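Local atomic coordinates of exocyst complex component EXO70 (Saccharomyces cerevisiae, PDB entry 2B1E), a protein that helps tether secretory vesicles to sites of exocytosis as a subunit of the exocyst complex and takes part in assembling that complex. Residues 41-55 against 72-86. Sequence-based numbering, arbitrary orientation.
Sequences YTQVVHKLDDMLEDI and LTHLEQLIKRSEAQL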
ATOM      1  N   TYR A  41      -5.175 -37.755  44.340  1.00  9.85           N
ATOM      2  CA  TYR A  41      -4.822 -38.839  43.433  1.00 10.17           C
ATOM      3  C   TYR A  41      -3.314 -38.808  43.155  1.00  8.81           C
ATOM      4  O   TYR A  41      -2.635 -39.818  43.321  1.00 10.12           O
ATOM      5  CB  TYR A  41      -5.625 -38.713  42.122  1.00 10.10           C
ATOM      6  CG  TYR A  41      -5.485 -39.883  41.159  1.00 11.71           C
ATOM      7  CD1 TYR A  41      -6.442 -40.906  41.113  1.00 10.85           C
ATOM      8  CD2 TYR A  41      -4.406 -39.955  40.280  1.00 11.16           C
ATOM      9  CE1 TYR A  41      -6.324 -41.967  40.210  1.00 11.57           C
ATOM     10  CE2 TYR A  41      -4.275 -41.006  39.380  1.00 10.43           C
ATOM     11  CZ  TYR A  41      -5.234 -42.007  39.347  1.00 12.95           C
ATOM     12  OH  TYR A  41      -5.087 -43.046  38.456  1.00 11.58           O
ATOM     13  N   THR A  42      -2.777 -37.665  42.741  1.00  9.63           N
ATOM     14  CA  THR A  42      -1.342 -37.615  42.475  1.00 10.64           C
ATOM     15  C   THR A  42      -0.549 -37.856  43.750  1.00 12.82           C
ATOM     16  O   THR A  42       0.592 -38.327  43.699  1.00 10.90           O
ATOM     17  CB  THR A  42      -0.885 -36.277  41.875  1.00  9.48           C
ATOM     18  OG1 THR A  42      -1.229 -35.207  42.760  1.00 10.57           O
ATOM     19  CG2 THR A  42      -1.520 -36.058  40.505  1.00 10.49           C
ATOM     20  N   GLN A  43      -1.149 -37.535  44.894  1.00 11.35           N
ATOM     21  CA  GLN A  43      -0.468 -37.743  46.164  1.00 13.09           C
ATOM     22  C   GLN A  43      -0.317 -39.238  46.433  1.00 11.20           C
ATOM     23  O   GLN A  43       0.708 -39.689  46.958  1.00 10.65           O
ATOM     24  CB  GLN A  43      -1.243 -37.083  47.307  1.00 16.29           C
ATOM     25  CG  GLN A  43      -0.451 -37.028  48.592  1.00 20.75           C
ATOM     26  CD  GLN A  43       0.920 -36.403  48.384  1.00 25.41           C
ATOM     27  OE1 GLN A  43       1.040 -35.278  47.875  1.00 27.44           O
ATOM     28  NE2 GLN A  43       1.964 -37.132  48.771  1.00 30.57           N
ATOM     29  N   VAL A  44      -1.335 -40.017  46.087  1.00 10.85           N
ATOM     30  CA  VAL A  44      -1.243 -41.458  46.286  1.00  9.69           C
ATOM     31  C   VAL A  44      -0.197 -42.049  45.338  1.00  9.97           C
ATOM     32  O   VAL A  44       0.577 -42.930  45.720  1.00  9.14           O
ATOM     33  CB  VAL A  44      -2.596 -42.146  46.063  1.00 11.13           C
ATOM     34  CG1 VAL A  44      -2.404 -43.660  46.017  1.00 10.62           C
ATOM     35  CG2 VAL A  44      -3.550 -41.775  47.195  1.00 10.38           C
ATOM     36  N   VAL A  45      -0.159 -41.568  44.100  1.00 10.61           N
ATOM     37  CA  VAL A  45       0.838 -42.074  43.168  1.00 10.10           C
ATOM     38  C   VAL A  45       2.234 -41.734  43.725  1.00  9.92           C
ATOM     39  O   VAL A  45       3.160 -42.534  43.616  1.00  9.73           O
ATOM     40  CB  VAL A  45       0.649 -41.465  41.769  1.00  8.51           C
ATOM     41  CG1 VAL A  45       1.693 -42.019  40.812  1.00 12.67           C
ATOM     42  CG2 VAL A  45      -0.760 -41.808  41.241  1.00 10.88           C
ATOM     43  N   HIS A  46       2.387 -40.556  44.330  1.00 11.01           N
ATOM     44  CA  HIS A  46       3.687 -40.180  44.903  1.00 11.41           C
ATOM     45  C   HIS A  46       4.074 -41.181  46.008  1.00 12.66           C
ATOM     46  O   HIS A  46       5.237 -41.570  46.121  1.00 11.80           O
ATOM     47  CB  HIS A  46       3.663 -38.759  45.507  1.00 12.77           C
ATOM     48  CG  HIS A  46       3.656 -37.651  44.494  1.00 10.17           C
ATOM     49  ND1 HIS A  46       4.447 -37.662  43.367  1.00 10.24           N
ATOM     50  CD2 HIS A  46       2.978 -36.476  44.464  1.00 10.29           C
ATOM     51  CE1 HIS A  46       4.257 -36.546  42.685  1.00 11.48           C
ATOM     52  NE2 HIS A  46       3.370 -35.809  43.329  1.00  9.25           N
ATOM     53  N   LYS A  47       3.105 -41.582  46.828  1.00 12.40           N
ATOM     54  CA  LYS A  47       3.376 -42.543  47.900  1.00 14.97           C
ATOM     55  C   LYS A  47       3.950 -43.831  47.318  1.00 13.42           C
ATOM     56  O   LYS A  47       4.906 -44.388  47.845  1.00 11.04           O
ATOM     57  CB  LYS A  47       2.095 -42.879  48.674  1.00 17.19           C
ATOM     58  CG  LYS A  47       1.622 -41.810  49.656  1.00 24.09           C
ATOM     59  CD  LYS A  47       2.331 -41.943  50.994  1.00 29.47           C
ATOM     60  CE  LYS A  47       1.795 -40.950  52.016  1.00 32.00           C
ATOM     61  NZ  LYS A  47       2.441 -41.140  53.350  1.00 33.98           N
ATOM     62  N   LEU A  48       3.355 -44.306  46.228  1.00 12.43           N
ATOM     63  CA  LEU A  48       3.811 -45.540  45.588  1.00 11.90           C
ATOM     64  C   LEU A  48       5.220 -45.380  45.031  1.00 11.82           C
ATOM     65  O   LEU A  48       6.071 -46.265  45.171  1.00 10.43           O
ATOM     66  CB  LEU A  48       2.853 -45.921  44.462  1.00 13.02           C
ATOM     67  CG  LEU A  48       1.419 -46.247  44.886  1.00 12.62           C
ATOM     68  CD1 LEU A  48       0.534 -46.301  43.649  1.00 16.76           C
ATOM     69  CD2 LEU A  48       1.372 -47.565  45.647  1.00 15.59           C
ATOM     70  N   ASP A  49       5.440 -44.242  44.384  1.00 11.89           N
ATOM     71  CA  ASP A  49       6.716 -43.912  43.785  1.00 13.64           C
ATOM     72  C   ASP A  49       7.799 -43.891  44.859  1.00 14.31           C
ATOM     73  O   ASP A  49       8.862 -44.502  44.700  1.00  9.18           O
ATOM     74  CB  ASP A  49       6.619 -42.542  43.113  1.00 17.71           C
ATOM     75  CG  ASP A  49       7.302 -42.508  41.769  1.00 20.05           C
ATOM     76  OD1 ASP A  49       8.010 -43.487  41.446  1.00 21.18           O
ATOM     77  OD2 ASP A  49       7.136 -41.508  41.038  1.00 23.93           O
ATOM     78  N   ASP A  50       7.519 -43.198  45.961  1.00 13.68           N
ATOM     79  CA  ASP A  50       8.474 -43.105  47.056  1.00 13.43           C
ATOM     80  C   ASP A  50       8.670 -44.477  47.708  1.00 13.76           C
ATOM     81  O   ASP A  50       9.790 -44.833  48.072  1.00 14.44           O
ATOM     82  CB  ASP A  50       8.006 -42.057  48.073  1.00 15.37           C
ATOM     83  CG  ASP A  50       8.016 -40.641  47.491  1.00 16.98           C
ATOM     84  OD1 ASP A  50       7.490 -39.715  48.145  1.00 14.18           O
ATOM     85  OD2 ASP A  50       8.553 -40.454  46.371  1.00 12.66           O
ATOM     86  N   MET A  51       7.601 -45.259  47.832  1.00 12.62           N
ATOM     87  CA  MET A  51       7.722 -46.595  48.425  1.00 12.73           C
ATOM     88  C   MET A  51       8.660 -47.431  47.553  1.00 13.32           C
ATOM     89  O   MET A  51       9.580 -48.074  48.055  1.00 13.68           O
ATOM     90  CB  MET A  51       6.352 -47.291  48.522  1.00 12.09           C
ATOM     91  CG  MET A  51       6.392 -48.674  49.199  1.00 11.72           C
ATOM     92  SD  MET A  51       4.788 -49.555  49.253  1.00  9.30           S
ATOM     93  CE  MET A  51       3.982 -48.585  50.546  1.00 16.43           C
ATOM     94  N   LEU A  52       8.432 -47.401  46.242  1.00 13.97           N
ATOM     95  CA  LEU A  52       9.245 -48.162  45.305  1.00 15.43           C
ATOM     96  C   LEU A  52      10.715 -47.767  45.436  1.00 17.13           C
ATOM     97  O   LEU A  52      11.596 -48.628  45.473  1.00 16.25           O
ATOM     98  CB  LEU A  52       8.751 -47.926  43.875  1.00 15.65           C
ATOM     99  CG  LEU A  52       9.520 -48.560  42.715  1.00 15.76           C
ATOM    100  CD1 LEU A  52       9.485 -50.068  42.824  1.00 14.65           C
ATOM    101  CD2 LEU A  52       8.880 -48.119  41.397  1.00 18.60           C
ATOM    102  N   GLU A  53      10.966 -46.465  45.525  1.00 16.31           N
ATOM    103  CA  GLU A  53      12.322 -45.950  45.670  1.00 20.54           C
ATOM    104  C   GLU A  53      12.952 -46.380  47.003  1.00 18.46           C
ATOM    105  O   GLU A  53      14.116 -46.802  47.047  1.00 18.34           O
ATOM    106  CB  GLU A  53      12.300 -44.425  45.586  1.00 22.17           C
ATOM    107  CG  GLU A  53      13.654 -43.768  45.619  1.00 30.01           C
ATOM    108  CD  GLU A  53      14.513 -44.185  44.454  1.00 33.73           C
ATOM    109  OE1 GLU A  53      13.987 -44.248  43.320  1.00 38.50           O
ATOM    110  OE2 GLU A  53      15.714 -44.444  44.667  1.00 37.25           O
ATOM    111  N   ASP A  54      12.180 -46.276  48.082  1.00 16.60           N
ATOM    112  CA  ASP A  54      12.666 -46.647  49.406  1.00 17.64           C
ATOM    113  C   ASP A  54      13.104 -48.114  49.520  1.00 18.20           C
ATOM    114  O   ASP A  54      14.109 -48.409  50.159  1.00 19.22           O
ATOM    115  CB  ASP A  54      11.606 -46.365  50.488  1.00 17.94           C
ATOM    116  CG  ASP A  54      11.360 -44.871  50.723  1.00 17.71           C
ATOM    117  OD1 ASP A  54      12.234 -44.039  50.403  1.00 18.19           O
ATOM    118  OD2 ASP A  54      10.283 -44.534  51.260  1.00 19.64           O
ATOM    119  N   ILE A  55      12.372 -49.036  48.906  1.00 16.93           N
ATOM    120  CA  ILE A  55      12.736 -50.446  49.023  1.00 20.22           C
ATOM    121  C   ILE A  55      13.780 -50.932  48.026  1.00 23.01           C
ATOM    122  O   ILE A  55      14.314 -52.031  48.176  1.00 20.40           O
ATOM    123  CB  ILE A  55      11.501 -51.369  48.910  1.00 19.86           C
ATOM    124  CG1 ILE A  55      10.924 -51.308  47.497  1.00 18.93           C
ATOM    125  CG2 ILE A  55      10.458 -50.967  49.937  1.00 20.26           C
ATOM    126  CD1 ILE A  55       9.690 -52.176  47.315  1.00 21.61           C
ATOM    127  N   LEU A  72       7.802 -55.185  43.708  1.00 11.82           N
ATOM    128  CA  LEU A  72       8.498 -54.252  42.829  1.00 10.76           C
ATOM    129  C   LEU A  72       7.711 -54.080  41.523  1.00 11.06           C
ATOM    130  O   LEU A  72       7.486 -52.961  41.058  1.00  8.47           O
ATOM    131  CB  LEU A  72       9.914 -54.747  42.489  1.00 12.62           C
ATOM    132  CG  LEU A  72      10.978 -54.785  43.592  1.00 14.10           C
ATOM    133  CD1 LEU A  72      12.321 -55.236  42.984  1.00 14.54           C
ATOM    134  CD2 LEU A  72      11.114 -53.417  44.228  1.00 11.95           C
ATOM    135  N   THR A  73       7.296 -55.188  40.928  1.00 10.78           N
ATOM    136  CA  THR A  73       6.554 -55.120  39.669  1.00 12.65           C
ATOM    137  C   THR A  73       5.168 -54.506  39.877  1.00 11.42           C
ATOM    138  O   THR A  73       4.701 -53.727  39.050  1.00 10.33           O
ATOM    139  CB  THR A  73       6.410 -56.520  39.030  1.00 14.71           C
ATOM    140  OG1 THR A  73       7.716 -57.052  38.765  1.00 13.43           O
ATOM    141  CG2 THR A  73       5.641 -56.439  37.718  1.00 15.35           C
ATOM    142  N   HIS A  74       4.524 -54.847  40.989  1.00 12.28           N
ATOM    143  CA  HIS A  74       3.199 -54.318  41.279  1.00 12.16           C
ATOM    144  C   HIS A  74       3.249 -52.795  41.403  1.00 10.65           C
ATOM    145  O   HIS A  74       2.457 -52.093  40.787  1.00 10.87           O
ATOM    146  CB  HIS A  74       2.652 -54.931  42.569  1.00 13.94           C
ATOM    147  CG  HIS A  74       1.268 -54.471  42.906  1.00 14.47           C
ATOM    148  ND1 HIS A  74       0.797 -54.418  44.199  1.00 16.04           N
ATOM    149  CD2 HIS A  74       0.262 -54.023  42.119  1.00 16.37           C
ATOM    150  CE1 HIS A  74      -0.441 -53.951  44.195  1.00 19.69           C
ATOM    151  NE2 HIS A  74      -0.789 -53.703  42.945  1.00 17.94           N
ATOM    152  N   LEU A  75       4.182 -52.284  42.202  1.00  9.05           N
ATOM    153  CA  LEU A  75       4.323 -50.843  42.367  1.00  9.52           C
ATOM    154  C   LEU A  75       4.639 -50.188  41.018  1.00 10.50           C
ATOM    155  O   LEU A  75       4.013 -49.209  40.630  1.00  8.21           O
ATOM    156  CB  LEU A  75       5.439 -50.526  43.374  1.00  9.82           C
ATOM    157  CG  LEU A  75       5.109 -50.790  44.848  1.00 13.69           C
ATOM    158  CD1 LEU A  75       6.384 -50.758  45.679  1.00 14.20           C
ATOM    159  CD2 LEU A  75       4.125 -49.728  45.345  1.00 15.83           C
ATOM    160  N   GLU A  76       5.602 -50.746  40.292  1.00  8.89           N
ATOM    161  CA  GLU A  76       5.973 -50.172  39.003  1.00 10.26           C
ATOM    162  C   GLU A  76       4.772 -50.097  38.046  1.00  8.83           C
ATOM    163  O   GLU A  76       4.517 -49.048  37.450  1.00  7.17           O
ATOM    164  CB  GLU A  76       7.111 -50.987  38.370  1.00 15.80           C
ATOM    165  CG  GLU A  76       8.408 -51.001  39.195  1.00 19.34           C
ATOM    166  CD  GLU A  76       9.456 -51.975  38.647  1.00 22.83           C
ATOM    167  OE1 GLU A  76       9.090 -52.889  37.872  1.00 19.79           O
ATOM    168  OE2 GLU A  76      10.648 -51.830  39.002  1.00 25.21           O
ATOM    169  N   GLN A  77       4.016 -51.188  37.919  1.00  7.04           N
ATOM    170  CA  GLN A  77       2.872 -51.189  37.003  1.00  8.59           C
ATOM    171  C   GLN A  77       1.689 -50.335  37.445  1.00  8.13           C
ATOM    172  O   GLN A  77       1.064 -49.682  36.612  1.00  9.29           O
ATOM    173  CB  GLN A  77       2.408 -52.618  36.704  1.00  9.08           C
ATOM    174  CG  GLN A  77       3.430 -53.442  35.903  1.00  9.37           C
ATOM    175  CD  GLN A  77       3.841 -52.771  34.609  1.00 11.81           C
ATOM    176  OE1 GLN A  77       3.015 -52.199  33.905  1.00 10.63           O
ATOM    177  NE2 GLN A  77       5.126 -52.840  34.286  1.00 10.24           N
ATOM    178  N   LEU A  78       1.372 -50.342  38.734  1.00  8.56           N
ATOM    179  CA  LEU A  78       0.268 -49.526  39.243  1.00  8.71           C
ATOM    180  C   LEU A  78       0.568 -48.046  39.001  1.00 11.16           C
ATOM    181  O   LEU A  78      -0.331 -47.263  38.674  1.00  9.60           O
ATOM    182  CB  LEU A  78       0.057 -49.800  40.737  1.00  8.42           C
ATOM    183  CG  LEU A  78      -1.036 -48.996  41.451  1.00  7.98           C
ATOM    184  CD1 LEU A  78      -2.400 -49.193  40.769  1.00  8.64           C
ATOM    185  CD2 LEU A  78      -1.085 -49.448  42.907  1.00 10.13           C
ATOM    186  N   ILE A  79       1.834 -47.656  39.155  1.00  9.01           N
ATOM    187  CA  ILE A  79       2.226 -46.269  38.906  1.00  9.61           C
ATOM    188  C   ILE A  79       2.032 -45.970  37.418  1.00 11.55           C
ATOM    189  O   ILE A  79       1.499 -44.927  37.037  1.00  9.64           O
ATOM    190  CB  ILE A  79       3.721 -46.021  39.312  1.00  9.02           C
ATOM    191  CG1 ILE A  79       3.872 -46.115  40.839  1.00  9.92           C
ATOM    192  CG2 ILE A  79       4.179 -44.654  38.852  1.00 12.32           C
ATOM    193  CD1 ILE A  79       5.326 -46.112  41.340  1.00  8.57           C
ATOM    194  N   LYS A  80       2.460 -46.903  36.570  1.00 13.05           N
ATOM    195  CA  LYS A  80       2.337 -46.726  35.130  1.00 10.97           C
ATOM    196  C   LYS A  80       0.879 -46.551  34.703  1.00 11.05           C
ATOM    197  O   LYS A  80       0.560 -45.682  33.887  1.00 10.86           O
ATOM    198  CB  LYS A  80       2.946 -47.927  34.402  1.00 14.12           C
ATOM    199  CG  LYS A  80       3.019 -47.761  32.899  1.00 19.73           C
ATOM    200  CD  LYS A  80       3.630 -48.994  32.226  1.00 26.70           C
ATOM    201  CE  LYS A  80       5.015 -49.318  32.765  1.00 26.60           C
ATOM    202  NZ  LYS A  80       5.563 -50.575  32.150  1.00 32.94           N
ATOM    203  N   ARG A  81      -0.011 -47.369  35.252  1.00  9.56           N
ATOM    204  CA  ARG A  81      -1.419 -47.274  34.880  1.00 11.37           C
ATOM    205  C   ARG A  81      -2.033 -45.965  35.360  1.00 11.15           C
ATOM    206  O   ARG A  81      -2.799 -45.321  34.633  1.00 10.05           O
ATOM    207  CB  ARG A  81      -2.203 -48.459  35.449  1.00 12.62           C
ATOM    208  CG  ARG A  81      -1.747 -49.828  34.956  1.00 12.15           C
ATOM    209  CD  ARG A  81      -2.785 -50.895  35.272  1.00 10.39           C
ATOM    210  NE  ARG A  81      -2.894 -51.236  36.696  1.00 11.67           N
ATOM    211  CZ  ARG A  81      -2.038 -52.031  37.338  1.00  9.31           C
ATOM    212  NH1 ARG A  81      -1.007 -52.551  36.679  1.00  7.09           N
ATOM    213  NH2 ARG A  81      -2.235 -52.347  38.616  1.00  8.50           N
ATOM    214  N   SER A  82      -1.699 -45.574  36.589  1.00  9.50           N
ATOM    215  CA  SER A  82      -2.217 -44.345  37.158  1.00  9.88           C
ATOM    216  C   SER A  82      -1.752 -43.107  36.388  1.00 11.01           C
ATOM    217  O   SER A  82      -2.528 -42.167  36.183  1.00 10.10           O
ATOM    218  CB  SER A  82      -1.811 -44.251  38.631  1.00  8.15           C
ATOM    219  OG  SER A  82      -2.279 -45.383  39.343  1.00 10.25           O
ATOM    220  N   GLU A  83      -0.494 -43.102  35.956  1.00 10.21           N
ATOM    221  CA  GLU A  83       0.016 -41.967  35.203  1.00 12.77           C
ATOM    222  C   GLU A  83      -0.625 -41.916  33.813  1.00 12.89           C
ATOM    223  O   GLU A  83      -0.852 -40.838  33.271  1.00 14.12           O
ATOM    224  CB  GLU A  83       1.553 -42.030  35.124  1.00 13.49           C
ATOM    225  CG  GLU A  83       2.196 -41.619  36.456  1.00 15.58           C
ATOM    226  CD  GLU A  83       3.717 -41.785  36.516  1.00 16.27           C
ATOM    227  OE1 GLU A  83       4.324 -41.263  37.471  1.00 15.98           O
ATOM    228  OE2 GLU A  83       4.306 -42.434  35.637  1.00 17.34           O
ATOM    229  N   ALA A  84      -0.939 -43.080  33.246  1.00 14.23           N
ATOM    230  CA  ALA A  84      -1.571 -43.113  31.932  1.00 14.07           C
ATOM    231  C   ALA A  84      -2.958 -42.472  32.062  1.00 14.41           C
ATOM    232  O   ALA A  84      -3.430 -41.795  31.153  1.00 15.59           O
ATOM    233  CB  ALA A  84      -1.681 -44.559  31.432  1.00 15.07           C
ATOM    234  N   GLN A  85      -3.595 -42.674  33.208  1.00 12.85           N
ATOM    235  CA  GLN A  85      -4.912 -42.099  33.464  1.00 13.75           C
ATOM    236  C   GLN A  85      -4.816 -40.577  33.582  1.00 12.91           C
ATOM    237  O   GLN A  85      -5.729 -39.848  33.170  1.00 11.80           O
ATOM    238  CB  GLN A  85      -5.498 -42.701  34.744  1.00 15.60           C
ATOM    239  CG  GLN A  85      -6.810 -42.082  35.198  1.00 18.92           C
ATOM    240  CD  GLN A  85      -7.883 -42.094  34.126  1.00 22.35           C
ATOM    241  OE1 GLN A  85      -8.138 -43.127  33.492  1.00 25.79           O
ATOM    242  NE2 GLN A  85      -8.524 -40.947  33.919  1.00 20.12           N
ATOM    243  N   LEU A  86      -3.705 -40.106  34.149  1.00 11.10           N
ATOM    244  CA  LEU A  86      -3.466 -38.680  34.294  1.00  9.54           C
ATOM    245  C   LEU A  86      -3.354 -38.033  32.921  1.00 11.15           C
ATOM    246  O   LEU A  86      -3.811 -36.911  32.717  1.00 10.07           O
ATOM    247  CB  LEU A  86      -2.189 -38.434  35.102  1.00 10.47           C
ATOM    248  CG  LEU A  86      -2.385 -38.661  36.604  1.00  7.48           C
ATOM    249  CD1 LEU A  86      -1.037 -38.640  37.302  1.00  9.46           C
ATOM    250  CD2 LEU A  86      -3.306 -37.588  37.167  1.00  8.06           C
TER
HETATM  251  O   HOH W   1       6.827 -41.933  38.399  1.00 24.68           O
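Two consecutive antiparallel helices form a helical hairpin near the N-terminal end of the EXO70 rod, and L52, L75 and I79 interlock across it as knobs into holes. The axes of 41-55 and 72-86 approach to 9.5 Å at 150°. L75 enters the hole made by L48, M51, L52 and I55; its CD2 lies 3.5 Å from L48 CD2, while CD1 turns to the backbone of L52 and to I55 CD1. The other branch of L48 meets L78, CD1 to CD2 at 3.6 Å, the two side chains crossing nearly at right angles. I79 sits among V45, L48, D49 and L52, with CG1 anti to the carbonyl carbon (chi1 -68°) and the chain extended beyond it, so that CD1 reaches the backbone of D49, 3.6 Å from D49 CA. L52 in turn fits among L72, L75, E76 and I79. V45 turns CG1 to I79 and CG2 to S82 CB, at 3.7 Å. Y41 reaches across with CG anti to the backbone N (chi1 -172°), setting OH 3.4 Å from S82 CA and against Q85 CB, with S82 O at the ring edge; the Y41 and L86 side chains run past each other in opposite directions. With an alanine here, loss of the ring and hydroxyl is likely to open a gap beside S82 and Q85 and leave L86 without its aromatic neighbour. S82 OG donates to L78 O (2.8 Å). Along one margin, a water donates to both D49 OD2 and E83 OE1, probably easing the closeness of two like charges; E83 OE1 is also hydrogen-bonded to Y129 OH of helix 117-132. Helix 15-30 packs on Y41, I55 and S82, and the hairpin belongs to the N-terminal helical bundle of the EXO70 rod.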